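Local atomic coordinates of penicillin-binding protein activator LpoB (Salmonella enterica subsp. enterica serovar Typhimurium, PDB entry 4Q6V), a protein that probably regulates peptidoglycan synthesis as an outer-membrane lipoprotein that activates penicillin-binding protein 1B, represented here by the activator's own C-terminal domain. Residues Ala22-Leu27 against Ala96-Tyr101; Pro9-Met14 against Asn50-Asn55. All coordinates share one frame; numbering follows the deposited sequence.

Interaction 1. Residues Ala22-Leu27 against Ala96-Tyr101; sequences AGSVLL and AQYVLY
Leu-26 and Leu-27 pair in parallel with Tyr-98 and Val-99, and the backbone bonds fix this register. Leu-27 grips the neighbouring strand twice: its N donates to Tyr-98 O at 3.0 Å, and its O accepts from Leu-100 N at 2.9 Å in a nearly straight bond (174° at the hydrogen). Before the regular ladder begins, two successive amides converge on one acceptor: Gln-97 N reaches Val-25 O at 3.0 Å, while Tyr-98 N adds a weak bond to the same oxygen.

The Tyr-98 side chain can be followed outward. CB lies 3.5 Å from Leu-26 CD1, and the two side chains cross at about a right angle. CG, anti to the carbonyl carbon (chi1 -53°), starts the ring off on the side of Ser-24. The ring turns its edge to that residue, CE2 lying 3.2 Å from Ser-24 OG, which sits near the ring plane, whereas Gln-97 CG covers part of one face near the rim. At the tip, OH bonds to Gly-19 O and Thr-21 N, fastening the loop before strand 25-35 to strand 98-106; Ser-24 OG, bonded to Thr-21 O, braces that loop internally. A water bridges Val-25 N (2.9 Å) and Gln-97 OE1 (3.0 Å).

On the sheet face opposite Leu-26 and Tyr-98, Leu-27 and Val-99 run side by side, with Leu-27 CB 4.1 Å from Val-99 CG2, toward helix 84-94. The pair belongs to a mixed five-stranded sheet in which strand 25-35 lies between strands 59-60 and 98-106, all parallel, with helices on both faces.

Interaction 2. Residues Pro9-Met14 against Asn50-Asn55; sequences PLVSKM and NALANN
Val-11 of helix 3-15 meets Leu-52 of helix 41-54, and these two bury the most surface in the contact. Their side chains cross obliquely: Val-11 CG2 approaches Leu-52 CD2 at 3.9 Å and also lies 4.1 Å from Ala-51 CB. The second branch, CG1, is anti to the backbone N (chi1 166°) and faces the end of the opposing helix, where it is 3.9 Å from Ala-51 O and 4.2 Å from Asn-55 CB, the latter less certain because Asn-55 is poorly ordered. Val-11 thus lies against Ala-51 and Leu-52 of the last turn and Asn-55 just after it.

Leu-52 CD2 has a second apolar neighbour. Met-14, an introduced selenomethionine one turn beyond Val-11, brings CE to 3.7 Å, the two side chains crossing at about a right angle; chi3 of 84° bends the methyl out of an otherwise extended chain.

No hydrogen bond spans the two helices. The axes of 9-14 and 50-54 approach to 10.0 Å, with 40° between their N-to-C directions, and the contact is made largely by side-chain methyls. Met-14 also touches Leu-117 of strand 112-119, and Leu-52 touches Leu-26 and Val-28 of strand 25-35. Neighbouring helices that run in the same general direction and pack on a common sheet face form the helical layer characteristic of a layered alpha/beta fold.

In the fold
Interactions 1 and 2 have centres about 12 Å apart and join through the apolar side chains between the sheet and its helices. Leu-52 is shared by both contacts: its CD1 methyl approaches Leu-100 CD2 at 3.7 Å and Leu-26 CD2 at 3.9 Å, while CD2 faces the helix pair. Met-14 SE lies 4.2 Å from Leu-100 CD1. Helices 3-15 and 41-54 therefore rest on the sheet face bearing Leu-26, Tyr-98 and Leu-100; helix 84-94 packs against the face bearing Leu-27 and Val-99. In sequence the segments alternate, strand 25-35 lying between the two helices of interaction 2.

Interaction 1. Residues Ala22-Leu27 against Ala96-Tyr101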
loop_
_atom_site.group_PDB
_atom_site.type_symbol
_atom_site.label_atom_id
_atom_site.label_comp_id
_atom_site.label_asym_id
_atom_site.label_seq_id
_atom_site.Cartn_x
_atom_site.Cartn_y
_atom_site.Cartn_z
ATOM N N ALA A 22 1.386 -13.666 -7.461
ATOM C CA ALA A 22 2.172 -12.737 -8.246
ATOM C C ALA A 22 1.564 -12.530 -9.636
ATOM O O ALA A 22 0.968 -13.433 -10.224
ATOM C CB ALA A 22 3.629 -13.210 -8.351
ATOM N N GLY A 23 1.693 -11.303 -10.158
ATOM C CA GLY A 23 1.256 -10.955 -11.473
ATOM C C GLY A 23 -0.179 -10.457 -11.472
ATOM O O GLY A 23 -0.752 -10.214 -12.535
ATOM N N SER A 24 -0.782 -10.343 -10.288
ATOM C CA SER A 24 -2.180 -9.896 -10.168
ATOM C C SER A 24 -2.224 -8.375 -10.027
ATOM O O SER A 24 -1.182 -7.704 -9.989
ATOM C CB SER A 24 -2.877 -10.614 -9.013
ATOM O OG SER A 24 -2.075 -10.504 -7.877
ATOM N N VAL A 25 -3.431 -7.827 -10.047
ATOM C CA VAL A 25 -3.596 -6.392 -10.048
ATOM C C VAL A 25 -3.685 -5.977 -8.577
ATOM O O VAL A 25 -4.517 -6.472 -7.775
ATOM C CB VAL A 25 -4.834 -5.982 -10.829
ATOM C CG1 VAL A 25 -4.970 -4.459 -10.858
ATOM C CG2 VAL A 25 -4.812 -6.569 -12.252
ATOM N N LEU A 26 -2.823 -5.047 -8.215
ATOM C CA LEU A 26 -2.668 -4.640 -6.802
ATOM C C LEU A 26 -2.868 -3.144 -6.723
ATOM O O LEU A 26 -2.218 -2.401 -7.422
ATOM C CB LEU A 26 -1.336 -5.118 -6.262
ATOM C CG LEU A 26 -0.930 -4.511 -4.912
ATOM C CD1 LEU A 26 -1.720 -5.101 -3.745
ATOM C CD2 LEU A 26 0.556 -4.748 -4.733
ATOM N N LEU A 27 -3.781 -2.700 -5.868
ATOM C CA LEU A 27 -3.895 -1.328 -5.479
ATOM C C LEU A 27 -3.039 -0.963 -4.266
ATOM O O LEU A 27 -3.263 -1.429 -3.164
ATOM C CB LEU A 27 -5.374 -0.991 -5.222
ATOM C CG LEU A 27 -5.695 0.420 -4.754
ATOM C CD1 LEU A 27 -4.967 1.446 -5.583
ATOM C CD2 LEU A 27 -7.193 0.708 -4.696
ATOM N N ALA A 96 -8.940 -4.357 -9.149
ATOM C CA ALA A 96 -7.824 -4.820 -8.303
ATOM C C ALA A 96 -8.264 -6.029 -7.507
ATOM O O ALA A 96 -9.412 -6.062 -7.016
ATOM C CB ALA A 96 -7.398 -3.696 -7.392
ATOM N N GLN A 97 -7.398 -7.025 -7.409
ATOM C CA GLN A 97 -7.646 -8.217 -6.583
ATOM C C GLN A 97 -7.249 -7.991 -5.118
ATOM O O GLN A 97 -7.856 -8.569 -4.198
ATOM C CB GLN A 97 -6.888 -9.398 -7.187
ATOM C CG GLN A 97 -7.147 -10.745 -6.497
ATOM C CD GLN A 97 -6.403 -11.909 -7.165
ATOM O OE1 GLN A 97 -5.787 -11.758 -8.236
ATOM N NE2 GLN A 97 -6.478 -13.076 -6.554
ATOM N N TYR A 98 -6.239 -7.154 -4.888
ATOM C CA TYR A 98 -5.735 -6.835 -3.587
ATOM C C TYR A 98 -5.634 -5.348 -3.332
ATOM O O TYR A 98 -5.454 -4.542 -4.255
ATOM C CB TYR A 98 -4.347 -7.458 -3.387
ATOM C CG TYR A 98 -4.216 -8.938 -3.656
ATOM C CD1 TYR A 98 -4.604 -9.883 -2.708
ATOM C CD2 TYR A 98 -3.691 -9.394 -4.841
ATOM C CE1 TYR A 98 -4.466 -11.241 -2.955
ATOM C CE2 TYR A 98 -3.561 -10.737 -5.103
ATOM C CZ TYR A 98 -3.936 -11.660 -4.161
ATOM O OH TYR A 98 -3.791 -12.999 -4.454
ATOM N N VAL A 99 -5.766 -4.990 -2.048
ATOM C CA VAL A 99 -5.391 -3.665 -1.588
ATOM C C VAL A 99 -4.294 -3.750 -0.553
ATOM O O VAL A 99 -4.381 -4.539 0.425
ATOM C CB VAL A 99 -6.606 -2.884 -1.027
ATOM C CG1 VAL A 99 -6.158 -1.657 -0.298
ATOM C CG2 VAL A 99 -7.547 -2.483 -2.128
ATOM N N LEU A 100 -3.263 -2.933 -0.733
ATOM C CA LEU A 100 -2.178 -2.864 0.247
ATOM C C LEU A 100 -2.212 -1.577 1.058
ATOM O O LEU A 100 -2.078 -0.473 0.483
ATOM C CB LEU A 100 -0.821 -3.096 -0.426
ATOM C CG LEU A 100 0.394 -3.093 0.507
ATOM C CD1 LEU A 100 0.341 -4.210 1.501
ATOM C CD2 LEU A 100 1.638 -3.258 -0.350
ATOM N N TYR A 101 -2.420 -1.730 2.362
ATOM C CA TYR A 101 -2.271 -0.609 3.258
ATOM C C TYR A 101 -0.899 -0.593 3.902
ATOM O O TYR A 101 -0.394 -1.657 4.230
ATOM C CB TYR A 101 -3.358 -0.626 4.310
ATOM C CG TYR A 101 -4.777 -0.768 3.802
ATOM C CD1 TYR A 101 -5.528 0.346 3.436
ATOM C CD2 TYR A 101 -5.393 -2.022 3.783
ATOM C CE1 TYR A 101 -6.844 0.229 3.012
ATOM C CE2 TYR A 101 -6.723 -2.154 3.381
ATOM C CZ TYR A 101 -7.428 -1.031 3.008
ATOM O OH TYR A 101 -8.730 -1.175 2.564
HETATM O O HOH W 1 -5.797 -9.555 -10.279
#

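Interaction 2. Residues Pro9-Met14 against Asn50-Asn55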
loop_
_atom_site.group_PDB
_atom_site.type_symbol
_atom_site.label_atom_id
_atom_site.label_comp_id
_atom_site.label_asym_id
_atom_site.label_seq_id
_atom_site.Cartn_x
_atom_site.Cartn_y
_atom_site.Cartn_z
ATOM N N PRO A 9 12.357 -6.700 2.657
ATOM C CA PRO A 9 12.080 -7.928 3.366
ATOM C C PRO A 9 10.584 -8.182 3.568
ATOM O O PRO A 9 10.183 -9.331 3.616
ATOM C CB PRO A 9 12.776 -7.731 4.715
ATOM C CG PRO A 9 13.269 -6.340 4.773
ATOM C CD PRO A 9 13.354 -5.870 3.360
ATOM N N LEU A 10 9.797 -7.107 3.722
ATOM C CA LEU A 10 8.354 -7.234 4.002
ATOM C C LEU A 10 7.655 -7.637 2.704
ATOM O O LEU A 10 6.791 -8.508 2.688
ATOM C CB LEU A 10 7.805 -5.926 4.512
ATOM C CG LEU A 10 8.179 -5.480 5.927
ATOM C CD1 LEU A 10 7.612 -4.121 6.279
ATOM C CD2 LEU A 10 7.667 -6.512 6.910
ATOM N N VAL A 11 8.052 -7.027 1.597
ATOM C CA VAL A 11 7.497 -7.434 0.288
ATOM C C VAL A 11 7.814 -8.886 -0.036
ATOM O O VAL A 11 7.008 -9.629 -0.571
ATOM C CB VAL A 11 7.977 -6.527 -0.838
ATOM C CG1 VAL A 11 7.691 -7.161 -2.187
ATOM C CG2 VAL A 11 7.304 -5.169 -0.709
ATOM N N SER A 12 9.024 -9.295 0.298
ATOM C CA SER A 12 9.481 -10.654 0.078
ATOM C C SER A 12 8.682 -11.637 0.898
ATOM O O SER A 12 8.294 -12.649 0.339
ATOM C CB SER A 12 10.981 -10.744 0.438
ATOM O OG SER A 12 11.431 -12.056 0.249
ATOM N N LYS A 13 8.394 -11.314 2.158
ATOM C CA LYS A 13 7.585 -12.133 3.020
ATOM C C LYS A 13 6.104 -12.137 2.618
ATOM O O LYS A 13 5.380 -13.118 2.839
ATOM C CB LYS A 13 7.637 -11.640 4.444
ATOM C CG LYS A 13 9.005 -11.722 5.097
ATOM C CD LYS A 13 9.130 -10.913 6.396
ATOM C CE LYS A 13 7.936 -11.155 7.312
ATOM N NZ LYS A 13 7.955 -10.297 8.533
HETATM N N MSE A 14 5.647 -11.029 2.032
HETATM C CA MSE A 14 4.245 -10.963 1.575
HETATM C C MSE A 14 4.069 -11.847 0.359
HETATM O O MSE A 14 3.040 -12.469 0.188
HETATM C CB MSE A 14 3.886 -9.536 1.211
HETATM C CG MSE A 14 2.417 -9.383 0.822
HETATM SE SE MSE A 14 2.234 -7.610 0.015
HETATM C CE MSE A 14 2.788 -8.062 -1.797
ATOM N N ASN A 50 7.788 0.467 -6.388
ATOM C CA ASN A 50 8.923 -0.147 -7.092
ATOM C C ASN A 50 9.249 -1.532 -6.613
ATOM O O ASN A 50 9.337 -2.460 -7.410
ATOM C CB ASN A 50 10.123 0.786 -7.047
ATOM C CG ASN A 50 9.928 2.010 -7.921
ATOM O OD1 ASN A 50 10.193 3.139 -7.511
ATOM N ND2 ASN A 50 9.458 1.800 -9.137
ATOM N N ALA A 51 9.361 -1.675 -5.296
ATOM C CA ALA A 51 9.574 -2.976 -4.684
ATOM C C ALA A 51 8.504 -3.999 -5.119
ATOM O O ALA A 51 8.812 -5.176 -5.314
ATOM C CB ALA A 51 9.614 -2.903 -3.165
ATOM N N LEU A 52 7.270 -3.525 -5.289
ATOM C CA LEU A 52 6.169 -4.396 -5.661
ATOM C C LEU A 52 6.124 -4.733 -7.139
ATOM O O LEU A 52 5.777 -5.876 -7.494
ATOM C CB LEU A 52 4.865 -3.736 -5.251
ATOM C CG LEU A 52 4.642 -3.658 -3.751
ATOM C CD1 LEU A 52 3.559 -2.658 -3.429
ATOM C CD2 LEU A 52 4.320 -5.019 -3.165
ATOM N N ALA A 53 6.432 -3.743 -7.989
ATOM C CA ALA A 53 6.520 -3.928 -9.429
ATOM C C ALA A 53 7.699 -4.786 -9.859
ATOM O O ALA A 53 7.626 -5.402 -10.914
ATOM C CB ALA A 53 6.609 -2.589 -10.146
ATOM N N ASN A 54 8.751 -4.839 -9.048
ATOM C CA ASN A 54 9.984 -5.544 -9.387
ATOM C C ASN A 54 9.979 -6.948 -8.814
ATOM O O ASN A 54 10.338 -7.895 -9.514
ATOM C CB ASN A 54 11.225 -4.770 -8.884
ATOM C CG ASN A 54 11.431 -3.440 -9.608
ATOM O OD1 ASN A 54 10.801 -3.138 -10.629
ATOM N ND2 ASN A 54 12.327 -2.616 -9.082
ATOM N N ASN A 55 9.595 -7.073 -7.544
ATOM C CA ASN A 55 9.389 -8.389 -6.932
ATOM C C ASN A 55 7.927 -8.821 -6.985
ATOM O O ASN A 55 7.051 -8.171 -6.428
ATOM C CB ASN A 55 9.879 -8.443 -5.482
ATOM C CG ASN A 55 11.303 -7.942 -5.310
ATOM O OD1 ASN A 55 11.588 -7.239 -4.339
ATOM N ND2 ASN A 55 12.202 -8.294 -6.237
#